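PDB 3LID: putative sensory box/GGDEF family protein from Vibrio parahaemolyticus, which is probably a membrane sensor that makes cyclic di-GMP from two GTP through its GGDEF domain, the present chain being its extracellular sensor domain. Local coordinates for residues Ile33-Leu44 and Met68-Tyr79. Residues are numbered along the deposited sequence; the frame is centred on the assembly and turned at random.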
ATOM      1  N   ILE A  33      -5.007   7.418  -6.164  1.00 14.39           N
ATOM      2  CA  ILE A  33      -4.921   5.936  -6.178  1.00 13.76           C
ATOM      3  C   ILE A  33      -6.091   5.324  -5.328  1.00 16.19           C
ATOM      4  O   ILE A  33      -6.731   4.326  -5.715  1.00 15.24           O
ATOM      5  CB  ILE A  33      -3.549   5.465  -5.607  1.00 16.10           C
ATOM      6  CG1 ILE A  33      -2.406   5.773  -6.594  1.00 14.77           C
ATOM      7  CG2 ILE A  33      -3.579   3.936  -5.238  1.00 14.86           C
ATOM      8  CD1 ILE A  33      -2.461   4.961  -7.880  1.00 17.00           C
ATOM      9  N   GLN A  34      -6.343   5.901  -4.165  1.00 15.12           N
ATOM     10  CA  GLN A  34      -7.460   5.418  -3.344  1.00 15.67           C
ATOM     11  C   GLN A  34      -8.791   5.480  -4.131  1.00 16.33           C
ATOM     12  O   GLN A  34      -9.586   4.504  -4.119  1.00 15.46           O
ATOM     13  CB  GLN A  34      -7.571   6.272  -2.092  1.00 17.28           C
ATOM     14  CG  GLN A  34      -8.881   5.963  -1.365  1.00 19.18           C
ATOM     15  CD  GLN A  34      -8.898   6.371   0.069  1.00 23.15           C
ATOM     16  OE1 GLN A  34      -7.916   6.701   0.677  1.00 20.12           O
ATOM     17  NE2 GLN A  34     -10.068   6.233   0.653  1.00 29.67           N
ATOM     18  N   ASP A  35      -9.040   6.573  -4.836  1.00 15.26           N
ATOM     19  CA  ASP A  35     -10.312   6.705  -5.646  1.00 16.24           C
ATOM     20  C   ASP A  35     -10.336   5.575  -6.717  1.00 16.32           C
ATOM     21  O   ASP A  35     -11.380   4.947  -6.982  1.00 19.59           O
ATOM     22  CB  ASP A  35     -10.246   8.071  -6.359  1.00 15.79           C
ATOM     23  CG  ASP A  35     -11.521   8.390  -7.103  1.00 24.55           C
ATOM     24  OD1 ASP A  35     -12.486   8.803  -6.470  1.00 32.84           O
ATOM     25  OD2 ASP A  35     -11.506   8.153  -8.307  1.00 33.92           O
ATOM     26  N   GLN A  36      -9.201   5.302  -7.335  1.00 15.51           N
ATOM     27  CA  GLN A  36      -9.105   4.305  -8.436  1.00 17.36           C
ATOM     28  C   GLN A  36      -9.416   2.890  -7.796  1.00 17.84           C
ATOM     29  O   GLN A  36     -10.120   2.050  -8.348  1.00 17.09           O
ATOM     30  CB  GLN A  36      -7.675   4.314  -8.979  1.00 18.58           C
ATOM     31  CG  GLN A  36      -7.371   3.444 -10.116  1.00 26.29           C
ATOM     32  CD  GLN A  36      -5.878   3.574 -10.607  1.00 29.97           C
ATOM     33  OE1 GLN A  36      -5.237   4.646 -10.490  1.00 31.20           O
ATOM     34  NE2 GLN A  36      -5.344   2.487 -11.155  1.00 28.61           N
ATOM     35  N   ILE A  37      -8.832   2.652  -6.614  1.00 15.09           N
ATOM     36  CA  ILE A  37      -9.069   1.376  -5.915  1.00 16.21           C
ATOM     37  C   ILE A  37     -10.585   1.254  -5.495  1.00 16.73           C
ATOM     38  O   ILE A  37     -11.228   0.170  -5.674  1.00 18.35           O
ATOM     39  CB  ILE A  37      -8.250   1.344  -4.646  1.00 16.20           C
ATOM     40  CG1 ILE A  37      -6.764   1.070  -4.990  1.00 17.07           C
ATOM     41  CG2 ILE A  37      -8.755   0.127  -3.777  1.00 18.86           C
ATOM     42  CD1 ILE A  37      -5.907   1.367  -3.723  1.00 17.28           C
ATOM     43  N   GLU A  38     -11.145   2.311  -4.963  1.00 17.94           N
ATOM     44  CA  GLU A  38     -12.594   2.286  -4.627  1.00 20.17           C
ATOM     45  C   GLU A  38     -13.476   1.988  -5.809  1.00 20.90           C
ATOM     46  O   GLU A  38     -14.394   1.183  -5.696  1.00 19.16           O
ATOM     47  CB  GLU A  38     -13.028   3.556  -3.930  1.00 21.54           C
ATOM     48  CG  GLU A  38     -12.294   3.738  -2.562  1.00 22.80           C
ATOM     49  CD  GLU A  38     -12.517   5.113  -1.950  1.00 26.86           C
ATOM     50  OE1 GLU A  38     -12.805   6.092  -2.684  1.00 29.67           O
ATOM     51  OE2 GLU A  38     -12.322   5.232  -0.702  1.00 31.38           O
ATOM     52  N   THR A  39     -13.182   2.600  -6.946  1.00 18.55           N
ATOM     53  CA  THR A  39     -13.997   2.372  -8.119  1.00 18.11           C
ATOM     54  C   THR A  39     -13.892   0.961  -8.651  1.00 17.88           C
ATOM     55  O   THR A  39     -14.952   0.306  -9.015  1.00 17.13           O
ATOM     56  CB  THR A  39     -13.650   3.416  -9.203  1.00 20.02           C
ATOM     57  OG1 THR A  39     -13.799   4.728  -8.605  1.00 21.31           O
ATOM     58  CG2 THR A  39     -14.575   3.205 -10.431  1.00 20.79           C
ATOM     59  N   ILE A  40     -12.657   0.474  -8.773  1.00 15.52           N
ATOM     60  CA  ILE A  40     -12.416  -0.820  -9.380  1.00 14.48           C
ATOM     61  C   ILE A  40     -12.963  -1.870  -8.390  1.00 16.35           C
ATOM     62  O   ILE A  40     -13.510  -2.916  -8.853  1.00 16.41           O
ATOM     63  CB  ILE A  40     -10.908  -1.015  -9.632  1.00 15.45           C
ATOM     64  CG1 ILE A  40     -10.436  -0.218 -10.817  1.00 16.78           C
ATOM     65  CG2 ILE A  40     -10.553  -2.468  -9.913  1.00 15.63           C
ATOM     66  CD1 ILE A  40     -11.026  -0.740 -12.201  1.00 19.91           C
ATOM     67  N   SER A  41     -12.801  -1.657  -7.082  1.00 15.55           N
ATOM     68  CA  SER A  41     -13.281  -2.739  -6.129  1.00 17.06           C
ATOM     69  C   SER A  41     -14.807  -2.878  -6.276  1.00 18.64           C
ATOM     70  O   SER A  41     -15.365  -4.033  -6.270  1.00 18.89           O
ATOM     71  CB  SER A  41     -12.980  -2.350  -4.687  1.00 18.88           C
ATOM     72  OG  SER A  41     -11.565  -2.301  -4.583  1.00 22.46           O
ATOM     73  N   ASP A  42     -15.486  -1.742  -6.364  1.00 17.33           N
ATOM     74  CA  ASP A  42     -16.949  -1.765  -6.565  1.00 18.97           C
ATOM     75  C   ASP A  42     -17.322  -2.473  -7.883  1.00 19.73           C
ATOM     76  O   ASP A  42     -18.273  -3.287  -7.919  1.00 19.66           O
ATOM     77  CB  ASP A  42     -17.476  -0.346  -6.539  1.00 19.98           C
ATOM     78  CG  ASP A  42     -18.979  -0.269  -6.911  1.00 27.76           C
ATOM     79  OD1 ASP A  42     -19.789  -0.694  -6.091  1.00 26.72           O
ATOM     80  OD2 ASP A  42     -19.312   0.190  -8.027  1.00 33.08           O
ATOM     81  N   LEU A  43     -16.593  -2.199  -8.985  1.00 16.95           N
ATOM     82  CA  LEU A  43     -16.900  -2.848 -10.279  1.00 17.06           C
ATOM     83  C   LEU A  43     -16.618  -4.335 -10.151  1.00 16.85           C
ATOM     84  O   LEU A  43     -17.434  -5.152 -10.631  1.00 17.67           O
ATOM     85  CB  LEU A  43     -16.035  -2.283 -11.398  1.00 17.28           C
ATOM     86  CG  LEU A  43     -16.569  -0.886 -11.867  1.00 21.97           C
ATOM     87  CD1 LEU A  43     -15.500  -0.185 -12.652  1.00 22.23           C
ATOM     88  CD2 LEU A  43     -17.802  -1.094 -12.762  1.00 22.31           C
ATOM     89  N   LEU A  44     -15.515  -4.735  -9.477  1.00 16.01           N
ATOM     90  CA  LEU A  44     -15.296  -6.190  -9.450  1.00 16.92           C
ATOM     91  C   LEU A  44     -16.361  -6.919  -8.579  1.00 19.52           C
ATOM     92  O   LEU A  44     -16.741  -8.048  -8.858  1.00 20.06           O
ATOM     93  CB  LEU A  44     -13.934  -6.478  -8.822  1.00 17.17           C
ATOM     94  CG  LEU A  44     -12.763  -6.068  -9.770  1.00 18.98           C
ATOM     95  CD1 LEU A  44     -11.440  -6.098  -8.964  1.00 23.36           C
ATOM     96  CD2 LEU A  44     -12.689  -7.001 -10.942  1.00 20.48           C
ATOM     97  N   MET A  68     -10.861 -12.599 -16.837  1.00 17.27           N
ATOM     98  CA  MET A  68     -11.221 -11.227 -16.592  0.50 16.50           C
ATOM     99  C   MET A  68     -10.331 -10.629 -15.494  1.00 15.76           C
ATOM    100  O   MET A  68      -9.748  -9.503 -15.661  1.00 15.47           O
ATOM    101  CB  MET A  68     -12.699 -11.163 -16.179  0.50 16.48           C
ATOM    102  CG  MET A  68     -13.314  -9.778 -16.112  0.50 20.61           C
ATOM    103  SD  MET A  68     -13.146  -8.928 -14.551  0.50 22.03           S
ATOM    104  CE  MET A  68     -14.434  -9.717 -13.462  0.50 16.04           C
ATOM    105  N   TRP A  69     -10.212 -11.339 -14.363  1.00 15.04           N
ATOM    106  CA  TRP A  69      -9.393 -10.801 -13.274  1.00 15.40           C
ATOM    107  C   TRP A  69      -7.924 -10.663 -13.703  1.00 16.36           C
ATOM    108  O   TRP A  69      -7.270  -9.739 -13.256  1.00 16.09           O
ATOM    109  CB  TRP A  69      -9.518 -11.713 -12.056  1.00 15.62           C
ATOM    110  CG  TRP A  69     -10.779 -11.487 -11.343  1.00 13.46           C
ATOM    111  CD1 TRP A  69     -11.839 -10.678 -11.711  1.00 16.55           C
ATOM    112  CD2 TRP A  69     -11.186 -12.125 -10.118  1.00 14.34           C
ATOM    113  NE1 TRP A  69     -12.831 -10.745 -10.755  1.00 14.82           N
ATOM    114  CE2 TRP A  69     -12.424 -11.586  -9.759  1.00 15.08           C
ATOM    115  CE3 TRP A  69     -10.562 -13.030  -9.270  1.00 16.11           C
ATOM    116  CZ2 TRP A  69     -13.122 -11.992  -8.600  1.00 16.59           C
ATOM    117  CZ3 TRP A  69     -11.205 -13.417  -8.092  1.00 14.39           C
ATOM    118  CH2 TRP A  69     -12.488 -12.898  -7.785  1.00 15.42           C
ATOM    119  N   SER A  70      -7.390 -11.587 -14.501  1.00 15.80           N
ATOM    120  CA  SER A  70      -6.035 -11.477 -14.961  1.00 16.42           C
ATOM    121  C   SER A  70      -5.927 -10.195 -15.801  1.00 15.70           C
ATOM    122  O   SER A  70      -4.879  -9.498 -15.689  1.00 16.06           O
ATOM    123  CB  SER A  70      -5.678 -12.695 -15.812  1.00 18.98           C
ATOM    124  OG  SER A  70      -5.656 -13.873 -14.989  1.00 19.18           O
ATOM    125  N   SER A  71      -6.906  -9.950 -16.685  1.00 16.91           N
ATOM    126  CA  SER A  71      -6.889  -8.700 -17.492  1.00 16.40           C
ATOM    127  C   SER A  71      -6.924  -7.472 -16.627  1.00 17.34           C
ATOM    128  O   SER A  71      -6.248  -6.458 -16.918  1.00 16.50           O
ATOM    129  CB  SER A  71      -8.080  -8.702 -18.482  1.00 19.32           C
ATOM    130  OG  SER A  71      -7.911  -9.764 -19.437  1.00 24.19           O
ATOM    131  N   VAL A  72      -7.768  -7.498 -15.595  1.00 15.95           N
ATOM    132  CA  VAL A  72      -7.885  -6.321 -14.707  1.00 15.04           C
ATOM    133  C   VAL A  72      -6.506  -6.136 -13.986  1.00 15.21           C
ATOM    134  O   VAL A  72      -6.056  -4.971 -13.809  1.00 15.56           O
ATOM    135  CB  VAL A  72      -9.031  -6.493 -13.649  1.00 16.46           C
ATOM    136  CG1 VAL A  72      -8.933  -5.392 -12.588  1.00 16.37           C
ATOM    137  CG2 VAL A  72     -10.366  -6.439 -14.376  1.00 16.73           C
ATOM    138  N   ALA A  73      -5.895  -7.235 -13.519  1.00 14.20           N
ATOM    139  CA  ALA A  73      -4.626  -7.080 -12.811  1.00 14.14           C
ATOM    140  C   ALA A  73      -3.555  -6.480 -13.746  1.00 15.35           C
ATOM    141  O   ALA A  73      -2.741  -5.683 -13.286  1.00 14.94           O
ATOM    142  CB  ALA A  73      -4.103  -8.469 -12.281  1.00 15.29           C
ATOM    143  N   ARG A  74      -3.478  -6.973 -14.979  1.00 15.34           N
ATOM    144  CA  ARG A  74      -2.492  -6.413 -15.938  1.00 15.35           C
ATOM    145  C   ARG A  74      -2.766  -4.920 -16.234  1.00 16.08           C
ATOM    146  O   ARG A  74      -1.807  -4.119 -16.441  1.00 16.04           O
ATOM    147  CB  ARG A  74      -2.458  -7.215 -17.259  1.00 14.90           C
ATOM    148  CG  ARG A  74      -1.898  -8.680 -17.046  1.00 15.26           C
ATOM    149  CD  ARG A  74      -1.649  -9.354 -18.425  1.00 19.43           C
ATOM    150  NE  ARG A  74      -2.936  -9.596 -19.077  1.00 23.32           N
ATOM    151  CZ  ARG A  74      -3.606 -10.746 -18.986  1.00 21.30           C
ATOM    152  NH1 ARG A  74      -3.081 -11.795 -18.343  1.00 18.94           N
ATOM    153  NH2 ARG A  74      -4.768 -10.857 -19.607  1.00 22.25           N
ATOM    154  N   ASN A  75      -4.045  -4.543 -16.296  1.00 16.42           N
ATOM    155  CA  ASN A  75      -4.443  -3.162 -16.580  1.00 17.02           C
ATOM    156  C   ASN A  75      -4.198  -2.220 -15.390  1.00 18.42           C
ATOM    157  O   ASN A  75      -3.640  -1.099 -15.581  1.00 18.95           O
ATOM    158  CB  ASN A  75      -5.923  -3.140 -16.914  1.00 18.67           C
ATOM    159  CG  ASN A  75      -6.462  -1.722 -17.151  1.00 21.52           C
ATOM    160  OD1 ASN A  75      -6.830  -1.007 -16.245  1.00 23.42           O
ATOM    161  ND2 ASN A  75      -6.584  -1.377 -18.398  1.00 28.67           N
ATOM    162  N   GLN A  76      -4.468  -2.695 -14.170  1.00 15.57           N
ATOM    163  CA  GLN A  76      -4.381  -1.825 -12.988  1.00 15.75           C
ATOM    164  C   GLN A  76      -2.995  -1.819 -12.299  1.00 14.96           C
ATOM    165  O   GLN A  76      -2.681  -0.831 -11.638  1.00 15.83           O
ATOM    166  CB  GLN A  76      -5.475  -2.215 -11.968  1.00 15.85           C
ATOM    167  CG  GLN A  76      -6.856  -1.848 -12.472  1.00 18.33           C
ATOM    168  CD  GLN A  76      -7.016  -0.326 -12.555  1.00 18.12           C
ATOM    169  OE1 GLN A  76      -7.132   0.256 -13.658  1.00 25.12           O
ATOM    170  NE2 GLN A  76      -6.927   0.302 -11.460  1.00 16.77           N
ATOM    171  N   LYS A  77      -2.287  -2.951 -12.354  1.00 15.28           N
ATOM    172  CA  LYS A  77      -0.891  -3.188 -11.886  1.00 15.06           C
ATOM    173  C   LYS A  77      -0.722  -3.189 -10.341  1.00 14.40           C
ATOM    174  O   LYS A  77       0.228  -3.817  -9.854  1.00 16.59           O
ATOM    175  CB  LYS A  77       0.127  -2.205 -12.500  1.00 15.01           C
ATOM    176  CG  LYS A  77       0.001  -2.263 -14.019  1.00 17.88           C
ATOM    177  CD  LYS A  77       0.992  -1.236 -14.605  1.00 24.94           C
ATOM    178  CE  LYS A  77       0.669  -0.987 -16.039  1.00 34.91           C
ATOM    179  NZ  LYS A  77       1.182  -2.083 -16.820  1.00 43.26           N
ATOM    180  N   LEU A  78      -1.612  -2.515  -9.609  1.00 14.40           N
ATOM    181  CA  LEU A  78      -1.387  -2.347  -8.197  1.00 15.51           C
ATOM    182  C   LEU A  78      -1.954  -3.479  -7.324  1.00 16.23           C
ATOM    183  O   LEU A  78      -1.765  -3.446  -6.097  1.00 17.74           O
ATOM    184  CB  LEU A  78      -1.956  -0.997  -7.672  1.00 16.57           C
ATOM    185  CG  LEU A  78      -3.443  -0.738  -7.994  1.00 18.69           C
ATOM    186  CD1 LEU A  78      -4.214  -1.354  -6.914  1.00 27.19           C
ATOM    187  CD2 LEU A  78      -3.744   0.815  -7.995  1.00 25.98           C
ATOM    188  N   TYR A  79      -2.620  -4.428  -7.954  1.00 15.86           N
ATOM    189  CA  TYR A  79      -3.088  -5.645  -7.197  1.00 16.22           C
ATOM    190  C   TYR A  79      -2.132  -6.803  -7.361  1.00 16.08           C
ATOM    191  O   TYR A  79      -1.865  -7.216  -8.486  1.00 18.93           O
ATOM    192  CB  TYR A  79      -4.492  -6.081  -7.632  1.00 16.02           C
ATOM    193  CG  TYR A  79      -5.483  -4.975  -7.515  1.00 15.36           C
ATOM    194  CD1 TYR A  79      -5.963  -4.591  -6.275  1.00 15.05           C
ATOM    195  CD2 TYR A  79      -5.907  -4.247  -8.665  1.00 15.73           C
ATOM    196  CE1 TYR A  79      -6.871  -3.546  -6.137  1.00 15.37           C
ATOM    197  CE2 TYR A  79      -6.828  -3.212  -8.525  1.00 16.94           C
ATOM    198  CZ  TYR A  79      -7.249  -2.830  -7.264  1.00 17.65           C
ATOM    199  OH  TYR A  79      -8.146  -1.794  -7.122  1.00 17.86           O
TER
HETATM  200  O   HOH W   1      -7.759   0.129  -8.868  1.00 18.90           O
HETATM  201  O   HOH W   2     -15.522  -9.448 -10.540  1.00 33.06           O
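Leu44 overlaps Trp69 obliquely, its CD2 lying 3.8 Å from NE1 of the Trp69 indole. The same methyl packs on Val72 CG2, so one leucine branch carries this end of the contact. Water 2 ties it further: it donates to Leu44 O and accepts from Trp69 NE1, in the plane of the indole. At the middle, Ile40 CG2 sits 4.0 Å from Tyr79 CE2, while its CG1 branch runs against the amide of Gln76. The Tyr79 hydroxyl reaches helix 33-44 at Ile37, with OH 3.5 Å from Ile37 CA. Water 1 is 2.6 Å from Tyr79 OH and gives a weak hydrogen bond to Gln36 O. With CG between its backbone N and carbonyl carbon (chi1 54°), Leu78 lays CD1 over the Tyr79 ring and against Ile37 CG1 (4.0 Å); CD2 meets Ile33 CG2 tip to tip. The axes of helix segments 33-44 and 68-76 run antiparallel (173°) and come no nearer than 12.6 Å, so side chains and water 2 span the gap. Long helix 9-45, packed beside helix 59-76 and against the central strand 163-173 of a PAS-like antiparallel sheet, is as expected for the PDC (Cache) sensor fold.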